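Local coordinates for enone reductase CLA-ER (Lactobacillus plantarum, PDB 4QLY), which uses FMN to reduce the conjugated carbon-carbon double bond of oxo fatty acids, probably with NADH as reductant, in a pathway that saturates polyunsaturated fatty acids, at residues 26-31 against 85-90; 74-79 against 170-175; 94-99 against 185-190. All coordinates share one frame; numbering follows the deposited sequence.

Interaction 1 of 3, residues 26-31 against 85-90. With FMN (flavin mononucleotide), chain E.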
loop_
_atom_site.group_PDB
_atom_site.type_symbol
_atom_site.label_atom_id
_atom_site.label_comp_id
_atom_site.label_asym_id
_atom_site.label_seq_id
_atom_site.Cartn_x
_atom_site.Cartn_y
_atom_site.Cartn_z
ATOM N N ARG A 26 1.546 9.153 -17.614
ATOM C CA ARG A 26 2.377 10.270 -17.180
ATOM C C ARG A 26 2.138 11.525 -18.014
ATOM O O ARG A 26 2.700 12.583 -17.748
ATOM C CB ARG A 26 3.853 9.879 -17.220
ATOM C CG ARG A 26 4.225 8.737 -16.279
ATOM C CD ARG A 26 5.729 8.445 -16.309
ATOM N NE ARG A 26 6.097 7.459 -15.291
ATOM C CZ ARG A 26 6.093 6.138 -15.481
ATOM N NH1 ARG A 26 5.747 5.636 -16.656
ATOM N NH2 ARG A 26 6.426 5.315 -14.486
ATOM N N GLN A 27 1.290 11.388 -19.023
ATOM C CA GLN A 27 0.907 12.501 -19.864
ATOM C C GLN A 27 -0.595 12.592 -19.885
ATOM O O GLN A 27 -1.266 11.707 -20.412
ATOM C CB GLN A 27 1.463 12.336 -21.283
ATOM C CG GLN A 27 2.967 12.512 -21.381
ATOM C CD GLN A 27 3.408 13.925 -21.019
ATOM O OE1 GLN A 27 2.589 14.849 -20.948
ATOM N NE2 GLN A 27 4.709 14.105 -20.801
ATOM N N PHE A 28 -1.122 13.658 -19.290
ATOM C CA PHE A 28 -2.563 13.838 -19.186
ATOM C C PHE A 28 -3.042 14.955 -20.124
ATOM O O PHE A 28 -2.258 15.810 -20.527
ATOM C CB PHE A 28 -2.957 14.149 -17.730
ATOM C CG PHE A 28 -2.473 13.118 -16.746
ATOM C CD1 PHE A 28 -3.136 11.903 -16.611
ATOM C CD2 PHE A 28 -1.338 13.344 -15.991
ATOM C CE1 PHE A 28 -2.689 10.932 -15.722
ATOM C CE2 PHE A 28 -0.877 12.369 -15.102
ATOM C CZ PHE A 28 -1.561 11.169 -14.968
ATOM N N ASP A 29 -4.323 14.908 -20.478
ATOM C CA ASP A 29 -4.977 15.979 -21.222
ATOM C C ASP A 29 -5.052 17.235 -20.363
ATOM O O ASP A 29 -5.821 17.286 -19.406
ATOM C CB ASP A 29 -6.381 15.541 -21.654
ATOM C CG ASP A 29 -7.053 16.547 -22.576
ATOM O OD1 ASP A 29 -6.621 17.720 -22.589
ATOM O OD2 ASP A 29 -8.009 16.162 -23.289
ATOM N N PRO A 30 -4.274 18.268 -20.727
ATOM C CA PRO A 30 -4.133 19.492 -19.924
ATOM C C PRO A 30 -5.421 20.313 -19.875
ATOM O O PRO A 30 -5.519 21.263 -19.097
ATOM C CB PRO A 30 -3.027 20.273 -20.651
ATOM C CG PRO A 30 -2.408 19.283 -21.635
ATOM C CD PRO A 30 -3.514 18.345 -21.986
ATOM N N ASN A 31 -6.390 19.930 -20.696
ATOM C CA ASN A 31 -7.626 20.672 -20.852
ATOM C C ASN A 31 -8.742 20.111 -19.984
ATOM O O ASN A 31 -9.718 20.793 -19.689
ATOM C CB ASN A 31 -8.041 20.674 -22.329
ATOM C CG ASN A 31 -7.088 21.483 -23.190
ATOM O OD1 ASN A 31 -7.029 22.706 -23.074
ATOM N ND2 ASN A 31 -6.325 20.806 -24.045
ATOM N N ASP A 85 2.536 18.974 -14.403
ATOM C CA ASP A 85 2.031 20.067 -15.243
ATOM C C ASP A 85 0.733 19.693 -15.954
ATOM O O ASP A 85 -0.167 20.516 -16.096
ATOM C CB ASP A 85 3.079 20.486 -16.286
ATOM C CG ASP A 85 4.329 21.053 -15.654
ATOM O OD1 ASP A 85 4.248 21.576 -14.513
ATOM O OD2 ASP A 85 5.393 20.975 -16.290
ATOM N N SER A 86 0.624 18.445 -16.387
ATOM C CA SER A 86 -0.512 18.052 -17.222
ATOM C C SER A 86 -1.711 17.488 -16.460
ATOM O O SER A 86 -2.815 17.444 -16.996
ATOM C CB SER A 86 -0.046 17.030 -18.258
ATOM O OG SER A 86 0.461 15.865 -17.623
ATOM N N ALA A 87 -1.499 17.031 -15.227
ATOM C CA ALA A 87 -2.565 16.367 -14.476
ATOM C C ALA A 87 -3.713 17.322 -14.139
ATOM O O ALA A 87 -3.492 18.522 -13.934
ATOM C CB ALA A 87 -2.005 15.743 -13.197
ATOM N N SER A 88 -4.935 16.791 -14.119
ATOM C CA SER A 88 -6.092 17.544 -13.643
ATOM C C SER A 88 -5.927 17.861 -12.169
ATOM O O SER A 88 -6.276 18.946 -11.719
ATOM C CB SER A 88 -7.395 16.769 -13.849
ATOM O OG SER A 88 -7.478 16.240 -15.153
ATOM N N ALA A 89 -5.413 16.893 -11.415
ATOM C CA ALA A 89 -5.122 17.094 -9.996
ATOM C C ALA A 89 -3.983 16.209 -9.535
ATOM O O ALA A 89 -3.781 15.119 -10.077
ATOM C CB ALA A 89 -6.352 16.818 -9.158
ATOM N N ILE A 90 -3.236 16.666 -8.536
ATOM C CA ILE A 90 -2.356 15.750 -7.831
ATOM C C ILE A 90 -2.824 15.656 -6.381
ATOM O O ILE A 90 -3.064 16.665 -5.718
ATOM C CB ILE A 90 -0.865 16.166 -7.872
ATOM C CG1 ILE A 90 -0.335 16.235 -9.322
ATOM C CG2 ILE A 90 -0.033 15.195 -7.047
ATOM C CD1 ILE A 90 -0.446 17.623 -9.953
HETATM N N1 FMN E . 6.967 6.916 -11.738
HETATM C C2 FMN E . 7.631 8.066 -12.134
HETATM O O2 FMN E . 7.642 8.372 -13.318
HETATM N N3 FMN E . 8.279 8.872 -11.227
HETATM C C4 FMN E . 8.268 8.543 -9.890
HETATM O O4 FMN E . 8.843 9.269 -9.063
HETATM C C4A FMN E . 7.598 7.389 -9.487
HETATM N N5 FMN E . 7.576 7.057 -8.153
HETATM C C5A FMN E . 6.896 5.937 -7.733
HETATM C C6 FMN E . 6.884 5.664 -6.374
HETATM C C7 FMN E . 6.216 4.551 -5.904
HETATM C C7M FMN E . 6.222 4.252 -4.434
HETATM C C8 FMN E . 5.551 3.718 -6.790
HETATM C C8M FMN E . 4.834 2.514 -6.238
HETATM C C9 FMN E . 5.556 3.996 -8.161
HETATM C C9A FMN E . 6.234 5.117 -8.646
HETATM N N10 FMN E . 6.268 5.441 -10.008
HETATM C C10 FMN E . 6.946 6.576 -10.409
HETATM C "C1'" FMN E . 5.589 4.600 -11.067
HETATM C "C2'" FMN E . 6.432 3.331 -11.389
HETATM O "O2'" FMN E . 7.565 3.603 -12.190
HETATM C "C3'" FMN E . 5.635 2.249 -12.120
HETATM O "O3'" FMN E . 4.589 1.854 -11.268
HETATM C "C4'" FMN E . 6.436 0.976 -12.472
HETATM O "O4'" FMN E . 7.425 1.213 -13.449
HETATM C "C5'" FMN E . 5.469 -0.068 -13.010
HETATM O "O5'" FMN E . 4.832 0.493 -14.134
HETATM P P FMN E . 3.232 0.575 -14.247
HETATM O O1P FMN E . 2.867 1.324 -15.508
HETATM O O2P FMN E . 2.588 -0.787 -14.243
HETATM O O3P FMN E . 2.722 1.396 -13.064
HETATM O O HOH W 1 -6.350 15.435 -17.361
#
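Phe28 packs against Ser86 and Ala87 at the point where helix 81-86 gives way to strand 89-96 of the nitroreductase-family sheet, and the loop that carries it also sends Arg26 to the FMN. With chi1 at -55° the ring sits on the backbone N side of Phe28; Ala87 CA approaches it obliquely, and Phe28 CD2 is 3.7 Å from Ala87 CB. Ser86 comes to the rim of the same ring: OG lies near the ring plane, 3.5 Å from Phe28 CD2. That oxygen also takes the backbone N-H of Phe28 almost straight (165°), Phe28 N to Ser86 OG being 3.2 Å. Because Ser86 OG is bonded as well to the carbonyl of Pro82, one helical turn back, it ties the loop to the helix end. Ala195 of strand 188-197 touches both Phe28 and Ala87.

The Arg26 side chain leaves the backbone away from residues 85-90. Extended from CG to NE, it presents the edge of the guanidinium to the flavin: NE donates to FMN O2 at 2.7 Å, while NH2 donates to FMN N1 at 3.2 Å, with N1 in the guanidinium plane. A positive charge here would be expected to favour the negative charge that builds up around N1 and O2 on reduction. A leucine here would probably leave O2 and N1 without these two donors and the reduced ring without its neighbouring charge. Farther along, Asp29 OD1 accepts from Asn31 N in an Asx turn, and one water donates both to Asp29 O at 2.8 Å and to Ser88 OG at 2.6 Å.

Interaction 2 of 3, residues 74-79 against 170-175; sequences QAVMKF and SGIDFE. With FMN (flavin mononucleotide), chain E.
Met77 and Phe79 close on Gly171, the centre of an inverse gamma turn beside the flavin. Both residues are exposed and form the solvent-facing border, yet their inner ends pack tightly: the Met77 chain bends at chi3 (-58°) to set CE only 3.5 Å from Gly171 CA, with the same methyl in the plane of the Phe79 ring at its edge. The ring itself approaches FMN obliquely, Phe79 CE2 standing 3.5 Å from FMN N3. A beta carbon on Gly171 would probably run into Phe79 CZ.

On the buried side, with Ala75, Val76 and Ile172, the backbones run in roughly opposite directions through a single bridge, Val76 with Ile172. Asp173 N donates to Ala75 O at 2.7 Å, the donor well above the carbonyl plane, and Met77 N donates to Gly171 O at 3.2 Å. Side chains meet more loosely there, Val76 CG2 and Ile172 CG2 being 4.3 Å apart, and Met177 of helix 177-180 touches both residues.

Gly171 O also takes a bond from Asn80 ND2, consistent with a firmly placed turn, and Ser170 N donates to FMN N5 at 3.0 Å, which is likely to polarise N5, the atom that accepts hydride in flavin chemistry.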
loop_
_atom_site.group_PDB
_atom_site.type_symbol
_atom_site.label_atom_id
_atom_site.label_comp_id
_atom_site.label_asym_id
_atom_site.label_seq_id
_atom_site.Cartn_x
_atom_site.Cartn_y
_atom_site.Cartn_z
ATOM N N GLN A 74 8.202 23.000 -6.342
ATOM C CA GLN A 74 9.419 23.382 -5.628
ATOM C C GLN A 74 9.945 22.244 -4.752
ATOM O O GLN A 74 11.060 22.317 -4.234
ATOM C CB GLN A 74 9.173 24.622 -4.762
ATOM C CG GLN A 74 8.633 25.820 -5.519
ATOM C CD GLN A 74 8.212 26.929 -4.584
ATOM O OE1 GLN A 74 8.278 26.784 -3.364
ATOM N NE2 GLN A 74 7.777 28.051 -5.152
ATOM N N ALA A 75 9.139 21.201 -4.569
ATOM C CA ALA A 75 9.572 20.037 -3.794
ATOM C C ALA A 75 9.511 18.746 -4.621
ATOM O O ALA A 75 9.665 17.643 -4.090
ATOM C CB ALA A 75 8.727 19.904 -2.518
ATOM N N VAL A 76 9.290 18.894 -5.925
ATOM C CA VAL A 76 9.209 17.758 -6.831
ATOM C C VAL A 76 10.380 17.787 -7.810
ATOM O O VAL A 76 10.708 18.837 -8.361
ATOM C CB VAL A 76 7.886 17.752 -7.626
ATOM C CG1 VAL A 76 7.882 16.626 -8.691
ATOM C CG2 VAL A 76 6.696 17.634 -6.686
ATOM N N MET A 77 11.015 16.641 -8.020
ATOM C CA MET A 77 12.129 16.568 -8.961
ATOM C C MET A 77 11.632 16.739 -10.398
ATOM O O MET A 77 10.529 16.293 -10.747
ATOM C CB MET A 77 12.885 15.256 -8.770
ATOM C CG MET A 77 13.207 15.022 -7.299
ATOM S SD MET A 77 14.503 13.833 -6.948
ATOM C CE MET A 77 13.841 12.394 -7.735
ATOM N N LYS A 78 12.452 17.394 -11.227
ATOM C CA LYS A 78 12.003 17.875 -12.532
ATOM C C LYS A 78 11.539 16.774 -13.464
ATOM O O LYS A 78 10.688 17.013 -14.314
ATOM C CB LYS A 78 13.111 18.681 -13.222
ATOM C CG LYS A 78 14.506 18.070 -13.129
ATOM C CD LYS A 78 15.380 18.511 -14.305
ATOM C CE LYS A 78 16.846 18.597 -13.895
ATOM N NZ LYS A 78 17.707 19.108 -14.993
ATOM N N PHE A 79 12.079 15.566 -13.312
ATOM C CA PHE A 79 11.695 14.486 -14.217
ATOM C C PHE A 79 10.232 14.058 -14.020
ATOM O O PHE A 79 9.662 13.396 -14.879
ATOM C CB PHE A 79 12.643 13.286 -14.072
ATOM C CG PHE A 79 12.311 12.353 -12.944
ATOM C CD1 PHE A 79 12.777 12.593 -11.664
ATOM C CD2 PHE A 79 11.564 11.209 -13.174
ATOM C CE1 PHE A 79 12.481 11.723 -10.637
ATOM C CE2 PHE A 79 11.270 10.339 -12.147
ATOM C CZ PHE A 79 11.729 10.596 -10.873
ATOM N N SER A 170 7.252 9.267 -6.127
ATOM C CA SER A 170 7.922 9.673 -4.891
ATOM C C SER A 170 9.254 10.312 -5.233
ATOM O O SER A 170 10.108 10.504 -4.370
ATOM C CB SER A 170 8.115 8.481 -3.931
ATOM O OG SER A 170 8.891 7.448 -4.520
ATOM N N GLY A 171 9.420 10.649 -6.507
ATOM C CA GLY A 171 10.617 11.334 -6.950
ATOM C C GLY A 171 10.522 12.766 -6.481
ATOM O O GLY A 171 10.183 13.662 -7.254
ATOM N N ILE A 172 10.800 12.983 -5.202
ATOM C CA ILE A 172 10.564 14.287 -4.593
ATOM C C ILE A 172 11.674 14.678 -3.642
ATOM O O ILE A 172 12.538 13.862 -3.288
ATOM C CB ILE A 172 9.233 14.341 -3.783
ATOM C CG1 ILE A 172 9.297 13.385 -2.586
ATOM C CG2 ILE A 172 8.025 14.063 -4.655
ATOM C CD1 ILE A 172 8.064 13.420 -1.706
ATOM N N ASP A 173 11.617 15.937 -3.224
ATOM C CA ASP A 173 12.488 16.458 -2.187
ATOM C C ASP A 173 11.876 16.141 -0.832
ATOM O O ASP A 173 11.022 16.876 -0.341
ATOM C CB ASP A 173 12.687 17.966 -2.356
ATOM C CG ASP A 173 13.811 18.505 -1.497
ATOM O OD1 ASP A 173 13.915 18.086 -0.326
ATOM O OD2 ASP A 173 14.597 19.343 -1.993
ATOM N N PHE A 174 12.329 15.050 -0.226
ATOM C CA PHE A 174 11.731 14.550 1.009
ATOM C C PHE A 174 11.870 15.485 2.202
ATOM O O PHE A 174 11.071 15.418 3.133
ATOM C CB PHE A 174 12.324 13.186 1.363
ATOM C CG PHE A 174 11.726 12.058 0.578
ATOM C CD1 PHE A 174 12.244 11.709 -0.664
ATOM C CD2 PHE A 174 10.631 11.362 1.068
ATOM C CE1 PHE A 174 11.689 10.678 -1.399
ATOM C CE2 PHE A 174 10.064 10.328 0.334
ATOM C CZ PHE A 174 10.597 9.985 -0.904
ATOM N N GLU A 175 12.868 16.359 2.186
ATOM C CA GLU A 175 13.040 17.276 3.308
ATOM C C GLU A 175 12.243 18.562 3.087
ATOM O O GLU A 175 11.916 19.271 4.039
ATOM C CB GLU A 175 14.528 17.585 3.546
ATOM C CG GLU A 175 15.371 17.707 2.284
ATOM C CD GLU A 175 15.837 16.360 1.738
ATOM O OE1 GLU A 175 15.636 15.327 2.425
ATOM O OE2 GLU A 175 16.397 16.335 0.618
HETATM N N1 FMN E . 6.967 6.916 -11.738
HETATM C C2 FMN E . 7.631 8.066 -12.134
HETATM O O2 FMN E . 7.642 8.372 -13.318
HETATM N N3 FMN E . 8.279 8.872 -11.227
HETATM C C4 FMN E . 8.268 8.543 -9.890
HETATM O O4 FMN E . 8.843 9.269 -9.063
HETATM C C4A FMN E . 7.598 7.389 -9.487
HETATM N N5 FMN E . 7.576 7.057 -8.153
HETATM C C5A FMN E . 6.896 5.937 -7.733
HETATM C C6 FMN E . 6.884 5.664 -6.374
HETATM C C7 FMN E . 6.216 4.551 -5.904
HETATM C C7M FMN E . 6.222 4.252 -4.434
HETATM C C8 FMN E . 5.551 3.718 -6.790
HETATM C C8M FMN E . 4.834 2.514 -6.238
HETATM C C9 FMN E . 5.556 3.996 -8.161
HETATM C C9A FMN E . 6.234 5.117 -8.646
HETATM N N10 FMN E . 6.268 5.441 -10.008
HETATM C C10 FMN E . 6.946 6.576 -10.409
HETATM C "C1'" FMN E . 5.589 4.600 -11.067
HETATM C "C2'" FMN E . 6.432 3.331 -11.389
HETATM O "O2'" FMN E . 7.565 3.603 -12.190
HETATM C "C3'" FMN E . 5.635 2.249 -12.120
HETATM O "O3'" FMN E . 4.589 1.854 -11.268
HETATM C "C4'" FMN E . 6.436 0.976 -12.472
HETATM O "O4'" FMN E . 7.425 1.213 -13.449
HETATM C "C5'" FMN E . 5.469 -0.068 -13.010
HETATM O "O5'" FMN E . 4.832 0.493 -14.134
HETATM P P FMN E . 3.232 0.575 -14.247
HETATM O O1P FMN E . 2.867 1.324 -15.508
HETATM O O2P FMN E . 2.588 -0.787 -14.243
HETATM O O3P FMN E . 2.722 1.396 -13.064
#

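Interaction 3 of 3, residues 94-99 against 185-190; sequences AGDTQS and PKRYVP
Asp96 OD1 is gripped from opposite faces of its carboxylate: Arg187 NE donates from one side at 2.8 Å, and the backbone N of Gln98 donates to the same OD1 from the other, closing an Asx turn. Arg187 adds a second bond, NH2 to Asp96 OD2 at 2.9 Å, on the syn side of that oxygen. The salt bridge is therefore side-on, one nitrogen to each oxygen, though the carboxylate and guanidinium planes are turned 41° apart. Fully extended, with CG anti to the backbone N (chi1 178°), the Arg187 chain runs across Gln98, whose amide lies over its aliphatic part with NE2 3.4 Å from Arg187 CB. On the Tyr188 side, the hydroxyl OH stands 3.4 Å above the guanidinium plane of Arg187, over its centre, while Arg187 CG rests on one face of the Tyr188 ring.

These groups finish one end of an antiparallel pairing between central strands 89-96 and 188-197 of the nitroreductase sheet. Gly95 and Val189 form the hydrogen-bonded pair, Gly95 N giving to Val189 O at 2.7 Å and Val189 N returning to a lone pair of Gly95 O; Ala94 with Pro190 and Asp96 with Tyr188 are the non-hydrogen-bonded pairs on either side. Having no side chain, Gly95 accommodates Val189 CG1, which a beta carbon there would probably strike. Ala94, Asp96 and Tyr188 share a face, where the ring of Tyr188 also meets His59. Val102 of helix 99-113 touches both Asp96 and Arg187.

Just beyond strand 89-96, Thr97 gives two donors to the carbonyl O of Arg187, which directly precedes strand 188-197: the backbone N at 3.0 Å and the hydroxyl OG1 at 2.6 Å. A water donates to Thr97 OG1 and Lys186 O and accepts from Gln98 NE2.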
loop_
_atom_site.group_PDB
_atom_site.type_symbol
_atom_site.label_atom_id
_atom_site.label_comp_id
_atom_site.label_asym_id
_atom_site.label_seq_id
_atom_site.Cartn_x
_atom_site.Cartn_y
_atom_site.Cartn_z
ATOM N N ALA A 94 0.393 12.258 2.593
ATOM C CA ALA A 94 1.317 12.318 3.726
ATOM C C ALA A 94 0.810 11.472 4.897
ATOM O O ALA A 94 -0.398 11.311 5.074
ATOM C CB ALA A 94 1.521 13.765 4.170
ATOM N N GLY A 95 1.730 10.968 5.716
ATOM C CA GLY A 95 1.376 10.109 6.833
ATOM C C GLY A 95 1.354 10.855 8.154
ATOM O O GLY A 95 2.341 11.480 8.536
ATOM N N ASP A 96 0.228 10.788 8.854
ATOM C CA ASP A 96 0.075 11.480 10.137
ATOM C C ASP A 96 0.627 10.634 11.269
ATOM O O ASP A 96 -0.025 9.689 11.696
ATOM C CB ASP A 96 -1.402 11.799 10.383
ATOM C CG ASP A 96 -1.652 12.537 11.699
ATOM O OD1 ASP A 96 -0.707 12.852 12.457
ATOM O OD2 ASP A 96 -2.830 12.818 11.955
ATOM N N THR A 97 1.821 10.965 11.763
ATOM C CA THR A 97 2.429 10.164 12.822
ATOM C C THR A 97 1.856 10.466 14.208
ATOM O O THR A 97 2.310 9.897 15.199
ATOM C CB THR A 97 3.962 10.345 12.883
ATOM O OG1 THR A 97 4.276 11.699 13.196
ATOM C CG2 THR A 97 4.613 9.955 11.557
ATOM N N GLN A 98 0.862 11.352 14.269
ATOM C CA GLN A 98 0.106 11.593 15.502
ATOM C C GLN A 98 -1.351 11.118 15.390
ATOM O O GLN A 98 -2.214 11.542 16.176
ATOM C CB GLN A 98 0.126 13.087 15.871
ATOM C CG GLN A 98 1.481 13.597 16.358
ATOM C CD GLN A 98 1.527 15.122 16.438
ATOM O OE1 GLN A 98 0.547 15.764 16.806
ATOM N NE2 GLN A 98 2.666 15.700 16.086
ATOM N N SER A 99 -1.629 10.248 14.417
ATOM C CA SER A 99 -3.006 9.813 14.158
ATOM C C SER A 99 -3.625 9.090 15.344
ATOM O O SER A 99 -4.838 8.994 15.444
ATOM C CB SER A 99 -3.073 8.892 12.936
ATOM O OG SER A 99 -2.446 7.653 13.207
ATOM N N PRO A 185 6.079 19.681 9.781
ATOM C CA PRO A 185 7.122 18.690 9.497
ATOM C C PRO A 185 7.457 17.791 10.691
ATOM O O PRO A 185 8.049 16.735 10.485
ATOM C CB PRO A 185 8.326 19.551 9.091
ATOM C CG PRO A 185 8.095 20.860 9.729
ATOM C CD PRO A 185 6.603 21.058 9.781
ATOM N N LYS A 186 7.078 18.174 11.906
ATOM C CA LYS A 186 7.332 17.292 13.036
ATOM C C LYS A 186 6.294 16.157 13.048
ATOM O O LYS A 186 6.524 15.100 13.625
ATOM C CB LYS A 186 7.345 18.083 14.366
ATOM C CG LYS A 186 5.983 18.474 14.941
ATOM C CD LYS A 186 6.077 19.628 15.939
ATOM C CE LYS A 186 5.048 20.738 15.692
ATOM N NZ LYS A 186 5.214 21.920 16.570
ATOM N N ARG A 187 5.177 16.365 12.359
ATOM C CA ARG A 187 4.052 15.443 12.429
ATOM C C ARG A 187 3.867 14.546 11.191
ATOM O O ARG A 187 3.632 13.340 11.323
ATOM C CB ARG A 187 2.770 16.239 12.686
ATOM C CG ARG A 187 1.503 15.404 12.728
ATOM C CD ARG A 187 0.324 16.262 13.138
ATOM N NE ARG A 187 -0.941 15.548 13.019
ATOM C CZ ARG A 187 -2.112 16.054 13.387
ATOM N NH1 ARG A 187 -2.167 17.283 13.894
ATOM N NH2 ARG A 187 -3.225 15.341 13.246
ATOM N N TYR A 188 3.970 15.121 9.997
ATOM C CA TYR A 188 3.656 14.385 8.769
ATOM C C TYR A 188 4.892 13.897 7.998
ATOM O O TYR A 188 5.868 14.627 7.831
ATOM C CB TYR A 188 2.800 15.256 7.846
ATOM C CG TYR A 188 1.474 15.683 8.437
ATOM C CD1 TYR A 188 0.344 14.876 8.314
ATOM C CD2 TYR A 188 1.347 16.892 9.117
ATOM C CE1 TYR A 188 -0.874 15.262 8.859
ATOM C CE2 TYR A 188 0.137 17.282 9.661
ATOM C CZ TYR A 188 -0.967 16.466 9.528
ATOM O OH TYR A 188 -2.164 16.850 10.066
ATOM N N VAL A 189 4.831 12.658 7.522
ATOM C CA VAL A 189 5.885 12.105 6.683
ATOM C C VAL A 189 5.398 12.026 5.231
ATOM O O VAL A 189 4.309 11.521 4.963
ATOM C CB VAL A 189 6.348 10.703 7.194
ATOM C CG1 VAL A 189 5.169 9.789 7.466
ATOM C CG2 VAL A 189 7.308 10.047 6.210
ATOM N N PRO A 190 6.197 12.546 4.287
ATOM C CA PRO A 190 5.830 12.492 2.869
ATOM C C PRO A 190 5.961 11.074 2.303
ATOM O O PRO A 190 6.968 10.406 2.539
ATOM C CB PRO A 190 6.837 13.445 2.223
ATOM C CG PRO A 190 8.055 13.306 3.085
ATOM C CD PRO A 190 7.512 13.187 4.485
HETATM O O HOH W 2 5.087 13.957 15.423
#

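In the fold
Interactions 1 and 2 approach the same FMN at different atoms: residues 26-31 bring a guanidinium to N1 and O2, residues 170-175 bring the Ser170 amide to N5, with weak bonds from Ser170 N and Gly171 N to O4. Their centres are about 17 Å apart and their nearest atoms about 6 Å, so they do not touch directly. Ser24, Asn80, Arg22 and Arg208 also bond the cofactor. Interaction 3 takes no part in the site, the Val189 side chain lying about 12 Å from FMN. It meets interaction 2 where Ile172 CD1 packs on Pro190 CB at 4.1 Å. Interactions 1 and 3 share strand 89-96, with centres about 27 Å apart.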